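Local coordinates for mialostatin (PDB 6ZTK), which inhibits papain-type cysteine proteases, including several of the tick's own midgut digestive cysteine cathepsins and several of the host's, at residues T87-C91 and L103-T108; A113-I118 and V130-D136; F43-A47 and Y80-F84. Residue numbers count along the deposited sequence, not the author numbering.

Contact 1. Residues T87-C91 and L103-T108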
loop_
_atom_site.group_PDB
_atom_site.type_symbol
_atom_site.label_atom_id
_atom_site.label_comp_id
_atom_site.label_asym_id
_atom_site.label_seq_id
_atom_site.Cartn_x
_atom_site.Cartn_y
_atom_site.Cartn_z
ATOM N N THR A 87 7.458 -2.627 5.819
ATOM C CA THR A 87 8.484 -3.519 6.388
ATOM C C THR A 87 8.086 -4.943 6.003
ATOM O O THR A 87 6.926 -5.137 5.616
ATOM C CB THR A 87 8.545 -3.303 7.910
ATOM O OG1 THR A 87 9.812 -3.797 8.388
ATOM C CG2 THR A 87 7.359 -3.850 8.624
ATOM N N GLN A 88 9.037 -5.860 6.105
ATOM C CA GLN A 88 8.783 -7.268 5.755
ATOM C C GLN A 88 7.694 -7.807 6.675
ATOM O O GLN A 88 7.770 -7.605 7.930
ATOM C CB GLN A 88 10.080 -8.058 5.874
ATOM C CG GLN A 88 9.991 -9.481 5.360
ATOM C CD GLN A 88 11.346 -10.153 5.459
ATOM O OE1 GLN A 88 12.253 -9.866 4.656
ATOM N NE2 GLN A 88 11.484 -11.015 6.441
ATOM N N SER A 89 6.694 -8.501 6.119
ATOM C CA SER A 89 5.668 -9.192 6.928
ATOM C C SER A 89 6.146 -10.625 7.190
ATOM O O SER A 89 7.142 -11.061 6.632
ATOM C CB SER A 89 4.294 -9.250 6.301
ATOM O OG SER A 89 4.207 -10.321 5.345
ATOM N N THR A 90 5.375 -11.314 8.012
ATOM C CA THR A 90 5.622 -12.752 8.308
ATOM C C THR A 90 4.962 -13.676 7.302
ATOM O O THR A 90 5.090 -14.900 7.497
ATOM C CB THR A 90 5.119 -13.067 9.714
ATOM O OG1 THR A 90 3.729 -12.786 9.789
ATOM C CG2 THR A 90 5.916 -12.281 10.738
ATOM N N CYS A 91 4.243 -13.167 6.319
ATOM C CA CYS A 91 3.506 -14.005 5.333
ATOM C C CYS A 91 4.434 -14.377 4.167
ATOM O O CYS A 91 4.861 -13.479 3.391
ATOM C CB CYS A 91 2.324 -13.303 4.737
ATOM S SG CYS A 91 0.874 -13.188 5.815
ATOM N N LEU A 103 -3.299 -10.992 9.235
ATOM C CA LEU A 103 -2.382 -12.152 9.219
ATOM C C LEU A 103 -0.931 -11.732 8.950
ATOM O O LEU A 103 0.016 -12.265 9.542
ATOM C CB LEU A 103 -2.881 -13.097 8.139
ATOM C CG LEU A 103 -2.126 -14.398 8.037
ATOM C CD1 LEU A 103 -2.239 -15.167 9.371
ATOM C CD2 LEU A 103 -2.628 -15.213 6.896
ATOM N N CYS A 104 -0.745 -10.786 8.014
ATOM C CA CYS A 104 0.599 -10.453 7.543
ATOM C C CYS A 104 1.187 -9.351 8.407
ATOM O O CYS A 104 1.381 -8.223 7.934
ATOM C CB CYS A 104 0.574 -10.107 6.079
ATOM S SG CYS A 104 -0.141 -11.467 5.100
ATOM N N GLN A 105 1.389 -9.650 9.686
ATOM C CA GLN A 105 1.968 -8.656 10.612
ATOM C C GLN A 105 3.409 -8.378 10.293
ATOM O O GLN A 105 4.131 -9.183 9.732
ATOM C CB GLN A 105 1.871 -9.188 12.054
ATOM C CG GLN A 105 0.427 -9.250 12.494
ATOM C CD GLN A 105 -0.135 -7.886 12.788
ATOM O OE1 GLN A 105 0.451 -7.146 13.575
ATOM N NE2 GLN A 105 -1.216 -7.516 12.126
ATOM N N PRO A 106 3.955 -7.204 10.734
ATOM C CA PRO A 106 5.364 -6.935 10.544
ATOM C C PRO A 106 6.253 -7.929 11.284
ATOM O O PRO A 106 5.912 -8.215 12.488
ATOM C CB PRO A 106 5.566 -5.551 11.186
ATOM C CG PRO A 106 4.256 -5.006 11.367
ATOM C CD PRO A 106 3.239 -6.116 11.400
ATOM N N LYS A 107 7.358 -8.354 10.696
ATOM C CA LYS A 107 8.365 -9.193 11.406
ATOM C C LYS A 107 8.937 -8.315 12.520
ATOM O O LYS A 107 9.033 -8.795 13.677
ATOM C CB LYS A 107 9.445 -9.732 10.491
ATOM C CG LYS A 107 10.495 -10.577 11.200
ATOM C CD LYS A 107 11.632 -11.009 10.327
ATOM C CE LYS A 107 12.446 -12.118 10.969
ATOM N NZ LYS A 107 13.717 -12.315 10.242
ATOM N N THR A 108 9.278 -7.065 12.225
ATOM C CA THR A 108 9.778 -6.075 13.220
ATOM C C THR A 108 9.130 -4.732 12.928
ATOM O O THR A 108 8.713 -4.524 11.778
ATOM C CB THR A 108 11.300 -5.979 13.182
ATOM O OG1 THR A 108 11.655 -5.160 12.065
ATOM C CG2 THR A 108 11.966 -7.326 13.072
HETATM O O HOH W 1 9.833 -6.494 9.356
HETATM O O HOH W 2 13.123 -13.132 7.460
HETATM O O HOH W 3 1.842 -14.531 9.026
#
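A loop that folds back on the strand it has just left can be held by a few backbone hydrogen bonds and one covalent link, and residues 87-91 and 103-108 use both. Thr-87 comes first: its CG2 lies 3.6 Å from CB of Pro-106, while its OG1, bonded chiefly to the carbonyl of Lys-110, also accepts from a water 2.9 Å away. That water donates to Gln-88 O as well (2.7 Å) and accepts from Thr-108 N (3.0 Å). Gln-88 O in addition receives a nearly straight hydrogen bond from Lys-107 N at 2.9 Å. A second water joins the side-chain ends, 2.9 Å from Gln-88 NE2 and 3.0 Å from Lys-107 NZ. The closest pair of CA atoms is that of Ser-89 and Pro-106, 4.3 Å apart, in a single beta bridge; Ser-89 OG accepts from Cys-91 N (3.0 Å), an ST turn, and is bonded also to the carbonyl of Tyr-61. Thr-90, where the chain turns a corner, donates a hydrogen bond from its N to Gln-105 O at 3.0 Å. The segment ends in the disulfide, Cys-91 SG to Cys-104 SG at 2.1 Å with chi3 of -90°, the first of the two that are characteristic of type 2 cystatins. Cys-104 centres an inverse gamma turn, which bends the loop beside the bond. Strand 60-74 pairs with 87-91 through backbone hydrogen bonds of Thr-87 with Thr-63 and of Ser-89 and Cys-91 with Tyr-61, and its Leu-65 touches Thr-87 and Pro-106, so the loop is fastened near the end of strand 78-92, ahead of strand 113-122.

Contact 2. Residues A113-I118 and V130-D136. With TRT (fragment of triton X-100), chain C.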
loop_
_atom_site.group_PDB
_atom_site.type_symbol
_atom_site.label_atom_id
_atom_site.label_comp_id
_atom_site.label_asym_id
_atom_site.label_seq_id
_atom_site.Cartn_x
_atom_site.Cartn_y
_atom_site.Cartn_z
ATOM N N ALA A 113 11.187 0.601 3.992
ATOM C CA ALA A 113 10.973 1.282 2.702
ATOM C C ALA A 113 9.916 2.351 2.896
ATOM O O ALA A 113 9.051 2.218 3.781
ATOM C CB ALA A 113 10.540 0.321 1.646
ATOM N N VAL A 114 10.006 3.385 2.078
ATOM C CA VAL A 114 8.943 4.399 1.945
ATOM C C VAL A 114 8.466 4.337 0.502
ATOM O O VAL A 114 9.286 4.433 -0.416
ATOM C CB VAL A 114 9.378 5.814 2.352
ATOM C CG1 VAL A 114 10.637 6.259 1.717
ATOM C CG2 VAL A 114 8.254 6.806 2.199
ATOM N N CYS A 115 7.176 4.101 0.345
ATOM C CA CYS A 115 6.619 3.788 -0.976
ATOM C C CYS A 115 5.522 4.785 -1.356
ATOM O O CYS A 115 4.768 5.297 -0.517
ATOM C CB CYS A 115 6.003 2.424 -0.893
ATOM S SG CYS A 115 7.190 1.123 -0.470
ATOM N N THR A 116 5.440 5.048 -2.631
ATOM C CA THR A 116 4.354 5.805 -3.244
ATOM C C THR A 116 3.652 4.881 -4.216
ATOM O O THR A 116 4.338 4.288 -5.093
ATOM C CB THR A 116 4.884 7.074 -3.921
ATOM O OG1 THR A 116 5.502 7.875 -2.887
ATOM C CG2 THR A 116 3.781 7.874 -4.553
ATOM N N SER A 117 2.332 4.823 -4.155
ATOM C CA SER A 117 1.535 3.973 -5.070
ATOM C C SER A 117 0.313 4.740 -5.513
ATOM O O SER A 117 -0.310 5.395 -4.690
ATOM C CB SER A 117 1.149 2.692 -4.381
ATOM O OG SER A 117 0.403 1.842 -5.241
ATOM N N ILE A 118 0.025 4.687 -6.830
ATOM C CA ILE A 118 -1.231 5.244 -7.355
ATOM C C ILE A 118 -2.195 4.096 -7.652
ATOM O O ILE A 118 -1.794 3.177 -8.352
ATOM C CB ILE A 118 -0.978 6.102 -8.584
ATOM C CG1 ILE A 118 -0.116 7.301 -8.203
ATOM C CG2 ILE A 118 -2.297 6.522 -9.161
ATOM C CD1 ILE A 118 0.390 8.085 -9.400
ATOM N N VAL A 130 -3.725 -1.230 -9.171
ATOM C CA VAL A 130 -2.480 -0.479 -8.899
ATOM C C VAL A 130 -1.864 -0.027 -10.213
ATOM O O VAL A 130 -1.514 -0.886 -11.038
ATOM C CB VAL A 130 -1.485 -1.318 -8.093
ATOM C CG1 VAL A 130 -0.164 -0.573 -7.938
ATOM C CG2 VAL A 130 -2.052 -1.676 -6.735
ATOM N N LEU A 131 -1.712 1.271 -10.399
ATOM C CA LEU A 131 -1.043 1.786 -11.628
ATOM C C LEU A 131 0.464 1.914 -11.450
ATOM O O LEU A 131 1.208 1.792 -12.421
ATOM C CB LEU A 131 -1.614 3.152 -11.969
ATOM C CG LEU A 131 -3.101 3.227 -12.279
ATOM C CD1 LEU A 131 -3.474 4.661 -12.655
ATOM C CD2 LEU A 131 -3.432 2.257 -13.389
ATOM N N SER A 132 0.922 2.205 -10.239
ATOM C CA SER A 132 2.346 2.410 -9.979
ATOM C C SER A 132 2.642 2.012 -8.530
ATOM O O SER A 132 1.741 2.136 -7.683
ATOM C CB SER A 132 2.753 3.851 -10.250
ATOM O OG SER A 132 2.154 4.710 -9.361
ATOM N N TYR A 133 3.885 1.602 -8.296
ATOM C CA TYR A 133 4.351 1.294 -6.902
ATOM C C TYR A 133 5.849 1.438 -6.927
ATOM O O TYR A 133 6.531 0.664 -7.650
ATOM C CB TYR A 133 3.879 -0.105 -6.499
ATOM C CG TYR A 133 4.150 -0.459 -5.053
ATOM C CD1 TYR A 133 5.425 -0.781 -4.607
ATOM C CD2 TYR A 133 3.096 -0.557 -4.178
ATOM C CE1 TYR A 133 5.636 -1.145 -3.282
ATOM C CE2 TYR A 133 3.285 -0.947 -2.843
ATOM C CZ TYR A 133 4.563 -1.207 -2.416
ATOM O OH TYR A 133 4.741 -1.594 -1.095
ATOM N N HIS A 134 6.376 2.411 -6.201
ATOM C CA HIS A 134 7.821 2.622 -6.160
ATOM C C HIS A 134 8.259 3.008 -4.755
ATOM O O HIS A 134 7.557 3.783 -4.142
ATOM C CB HIS A 134 8.236 3.707 -7.152
ATOM C CG HIS A 134 9.706 3.926 -7.178
ATOM N ND1 HIS A 134 10.310 4.970 -6.469
ATOM C CD2 HIS A 134 10.700 3.215 -7.751
ATOM C CE1 HIS A 134 11.622 4.896 -6.662
ATOM N NE2 HIS A 134 11.879 3.839 -7.408
ATOM N N CYS A 135 9.430 2.522 -4.369
ATOM C CA CYS A 135 9.925 2.773 -3.006
ATOM C C CYS A 135 11.359 3.231 -3.030
ATOM O O CYS A 135 12.123 2.931 -3.948
ATOM C CB CYS A 135 9.827 1.553 -2.107
ATOM S SG CYS A 135 8.234 0.697 -2.227
ATOM N N ASP A 136 11.703 3.902 -1.943
ATOM C CA ASP A 136 13.088 4.242 -1.568
ATOM C C ASP A 136 13.369 3.708 -0.176
ATOM O O ASP A 136 12.459 3.605 0.636
ATOM C CB ASP A 136 13.276 5.756 -1.572
ATOM C CG ASP A 136 13.121 6.401 -2.947
ATOM O OD1 ASP A 136 13.710 5.864 -3.905
ATOM O OD2 ASP A 136 12.373 7.358 -3.036
HETATM O O24 TRT C . -3.458 -0.730 -20.137
HETATM C C23 TRT C . -4.647 -0.823 -19.409
HETATM C C22 TRT C . -4.277 -1.184 -17.991
HETATM O O21 TRT C . -4.828 -0.238 -17.077
HETATM C C20 TRT C . -3.997 0.888 -16.813
HETATM C C19 TRT C . -4.769 2.159 -17.098
HETATM O O18 TRT C . -5.962 2.183 -16.325
HETATM C C17 TRT C . -6.951 3.094 -16.818
HETATM C C16 TRT C . -6.832 4.474 -16.184
HETATM O O15 TRT C . -5.462 4.732 -15.846
HETATM C C12 TRT C . -5.056 6.031 -15.625
HETATM C C13 TRT C . -5.828 6.961 -14.949
HETATM C C14 TRT C . -5.353 8.252 -14.751
HETATM C C11 TRT C . -3.798 6.387 -16.063
HETATM C C10 TRT C . -3.326 7.665 -15.831
HETATM C C9 TRT C . -4.088 8.638 -15.204
HETATM C C6 TRT C . -3.580 10.084 -15.080
HETATM C C8 TRT C . -4.240 10.716 -16.306
HETATM C C7 TRT C . -2.065 10.263 -15.262
HETATM C C5 TRT C . -4.179 10.884 -13.893
HETATM C C1 TRT C . -3.694 10.729 -12.436
HETATM C C2 TRT C . -2.390 11.498 -12.263
HETATM C C4 TRT C . -3.463 9.273 -12.081
HETATM C C3 TRT C . -4.753 11.297 -11.485
HETATM O O HOH W 4 3.995 5.369 -7.631
#
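The C-terminal beta hairpin of the cystatin fold, strands 113-122 and 127-136, whose turn probably forms the second protease-binding loop, as in other cystatins, shows how a regular antiparallel pairing can be reinforced by a cross-strand disulfide. Val-114 and Asp-136 form a hydrogen-bonded pair, with N to O distances of 2.9 Å in both directions, and Thr-116 with His-134 forms another: Thr-116 N to His-134 O is 2.9 Å and His-134 N to Thr-116 O is 3.0 Å. Between them, at a non-hydrogen-bonded position, Cys-115 SG joins Cys-135 SG at 2.1 Å. Cys-115 SG also makes an oblique sulfur-aromatic contact, 4.8 Å from the centroid of the Tyr-133 ring. Ser-117, on the same face, donates from OG to Ser-132 O at 2.8 Å, and Ile-118 N reaches that same oxygen at 3.2 Å. The regular pattern then yields to a classic beta bulge, in which Leu-131 and Ser-132 both face Ile-118: Leu-131 N binds Ile-118 O at 2.8 Å, with Ser-132 N a weak second donor at 3.4 Å. Beside the bulge, Leu-131 CD1 lies 3.6 Å from C12 of the bound Triton X-100 fragment, whose pocket also includes Trp-33, Gln-73, Tyr-120 and Arg-129. Backbone hydrogen bonds thus run along the whole pairing; the disulfide adds a covalent link within its regular part, and the bulge an extra residue in strand 127-136 near the turn.

Contact 3. Residues F43-A47 and Y80-F84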
loop_
_atom_site.group_PDB
_atom_site.type_symbol
_atom_site.label_atom_id
_atom_site.label_comp_id
_atom_site.label_asym_id
_atom_site.label_seq_id
_atom_site.Cartn_x
_atom_site.Cartn_y
_atom_site.Cartn_z
ATOM N N PHE A 43 -8.557 4.735 3.405
ATOM C CA PHE A 43 -7.289 4.978 2.670
ATOM C C PHE A 43 -6.218 4.017 3.153
ATOM O O PHE A 43 -5.405 3.506 2.379
ATOM C CB PHE A 43 -6.827 6.429 2.751
ATOM C CG PHE A 43 -7.842 7.461 2.365
ATOM C CD1 PHE A 43 -8.690 7.305 1.274
ATOM C CD2 PHE A 43 -7.971 8.604 3.138
ATOM C CE1 PHE A 43 -9.611 8.299 0.979
ATOM C CE2 PHE A 43 -8.875 9.602 2.830
ATOM C CZ PHE A 43 -9.696 9.443 1.738
ATOM N N GLU A 44 -6.196 3.727 4.453
ATOM C CA GLU A 44 -5.257 2.714 5.019
ATOM C C GLU A 44 -5.492 1.380 4.312
ATOM O O GLU A 44 -4.509 0.645 4.006
ATOM C CB GLU A 44 -5.429 2.612 6.548
ATOM C CG GLU A 44 -5.071 3.882 7.284
ATOM C CD GLU A 44 -5.330 3.912 8.789
ATOM O OE1 GLU A 44 -6.090 3.071 9.260
ATOM O OE2 GLU A 44 -4.771 4.808 9.457
ATOM N N ASN A 45 -6.750 1.014 4.094
ATOM C CA ASN A 45 -7.047 -0.302 3.477
ATOM C C ASN A 45 -6.569 -0.313 2.013
ATOM O O ASN A 45 -6.093 -1.336 1.578
ATOM C CB ASN A 45 -8.517 -0.627 3.671
ATOM C CG ASN A 45 -8.806 -0.913 5.125
ATOM O OD1 ASN A 45 -7.911 -1.288 5.882
ATOM N ND2 ASN A 45 -10.039 -0.696 5.499
ATOM N N LEU A 46 -6.686 0.801 1.264
ATOM C CA LEU A 46 -6.110 0.873 -0.086
ATOM C C LEU A 46 -4.593 0.686 -0.063
ATOM O O LEU A 46 -4.032 0.108 -1.016
ATOM C CB LEU A 46 -6.486 2.209 -0.744
ATOM C CG LEU A 46 -7.938 2.307 -1.129
ATOM C CD1 LEU A 46 -8.286 3.744 -1.493
ATOM C CD2 LEU A 46 -8.174 1.395 -2.317
ATOM N N ALA A 47 -3.887 1.194 0.943
ATOM C CA ALA A 47 -2.440 0.939 1.041
ATOM C C ALA A 47 -2.133 -0.532 1.225
ATOM O O ALA A 47 -1.212 -1.061 0.622
ATOM C CB ALA A 47 -1.848 1.803 2.150
ATOM N N TYR A 80 -6.130 7.448 -6.273
ATOM C CA TYR A 80 -5.544 7.665 -4.935
ATOM C C TYR A 80 -4.037 7.585 -5.058
ATOM O O TYR A 80 -3.493 6.595 -5.587
ATOM C CB TYR A 80 -6.036 6.606 -3.944
ATOM C CG TYR A 80 -7.501 6.632 -3.712
ATOM C CD1 TYR A 80 -8.338 5.924 -4.571
ATOM C CD2 TYR A 80 -8.110 7.374 -2.723
ATOM C CE1 TYR A 80 -9.705 5.955 -4.420
ATOM C CE2 TYR A 80 -9.480 7.429 -2.572
ATOM C CZ TYR A 80 -10.288 6.681 -3.401
ATOM O OH TYR A 80 -11.644 6.807 -3.256
ATOM N N LYS A 81 -3.327 8.607 -4.613
ATOM C CA LYS A 81 -1.860 8.602 -4.554
ATOM C C LYS A 81 -1.490 8.483 -3.073
ATOM O O LYS A 81 -1.816 9.404 -2.293
ATOM C CB LYS A 81 -1.251 9.855 -5.192
ATOM C CG LYS A 81 0.254 9.871 -5.131
ATOM C CD LYS A 81 0.811 11.088 -5.892
ATOM C CE LYS A 81 2.315 11.138 -5.749
ATOM N NZ LYS A 81 2.872 12.391 -6.329
ATOM N N LEU A 82 -0.917 7.342 -2.715
ATOM C CA LEU A 82 -0.650 6.974 -1.299
ATOM C C LEU A 82 0.844 6.960 -1.060
ATOM O O LEU A 82 1.596 6.329 -1.831
ATOM C CB LEU A 82 -1.239 5.598 -1.037
ATOM C CG LEU A 82 -2.699 5.423 -1.409
ATOM C CD1 LEU A 82 -3.105 3.961 -1.141
ATOM C CD2 LEU A 82 -3.576 6.340 -0.630
ATOM N N LYS A 83 1.253 7.556 0.063
ATOM C CA LYS A 83 2.652 7.463 0.508
ATOM C C LYS A 83 2.698 6.817 1.879
ATOM O O LYS A 83 1.953 7.269 2.728
ATOM C CB LYS A 83 3.302 8.840 0.579
ATOM C CG LYS A 83 4.767 8.784 0.986
ATOM C CD LYS A 83 5.311 10.213 1.181
ATOM C CE LYS A 83 6.751 10.185 1.647
ATOM N NZ LYS A 83 7.237 11.576 1.881
ATOM N N PHE A 84 3.411 5.720 2.005
ATOM C CA PHE A 84 3.352 4.929 3.239
ATOM C C PHE A 84 4.650 4.212 3.475
ATOM O O PHE A 84 5.395 3.899 2.542
ATOM C CB PHE A 84 2.170 3.949 3.139
ATOM C CG PHE A 84 2.131 3.122 1.892
ATOM C CD1 PHE A 84 2.763 1.885 1.789
ATOM C CD2 PHE A 84 1.468 3.629 0.813
ATOM C CE1 PHE A 84 2.760 1.155 0.613
ATOM C CE2 PHE A 84 1.474 2.925 -0.372
ATOM C CZ PHE A 84 2.113 1.686 -0.471
#
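Leu-82, Tyr-80 and Ala-47 bury the most surface where the helix segment 43-47 crosses strand segment 80-84, a worked case of a helix lying across a sheet, with the axes 9.3 Å apart at 77°. Leu-82 points at the helix, and its CD1 comes 3.6 Å from Ala-47 N and 3.8 Å from Leu-46 CB, so one methyl meets both backbone and side chain. Tyr-80 offers a ring face to Leu-46, whose CD1 stands 3.6 Å from the ring centroid, almost on the normal, in a CH-pi contact. Phe-43 meets the same tyrosine rim to rim, CE1 to Tyr-80 CE2 at 3.7 Å. Ala-47 is small enough to sit close, its CB over the Phe-84 ring, 4.3 Å from the centroid. No hydrogen bond crosses this apolar interface. It belongs to the cystatin fold's hallmark, a helix gripped by an antiparallel sheet: strand 60-74 adds Leu-67 and Val-70 against Phe-43, and strand 113-122 brings Cys-115 against Phe-84.

From the N terminus, helix 41-52 comes first, and contact 3 closes the longest loop, bringing strand 78-92 back across the helix after strand 60-74 has been laid down. The same strand runs on into contact 1, which shuts a short loop within the connection to strand 113-122, about 18 Å between centres from contact 3. Contact 2 then closes the final hairpin. The three follow in series, none nested or crossed. Contacts 2 and 3 touch directly: strands 78-92 and 113-122 are sheet neighbours, and Tyr-133 packs on Phe-84. Together they tie helix, central strands, edge strand 127-136 and the loop held by contact 1 into one domain.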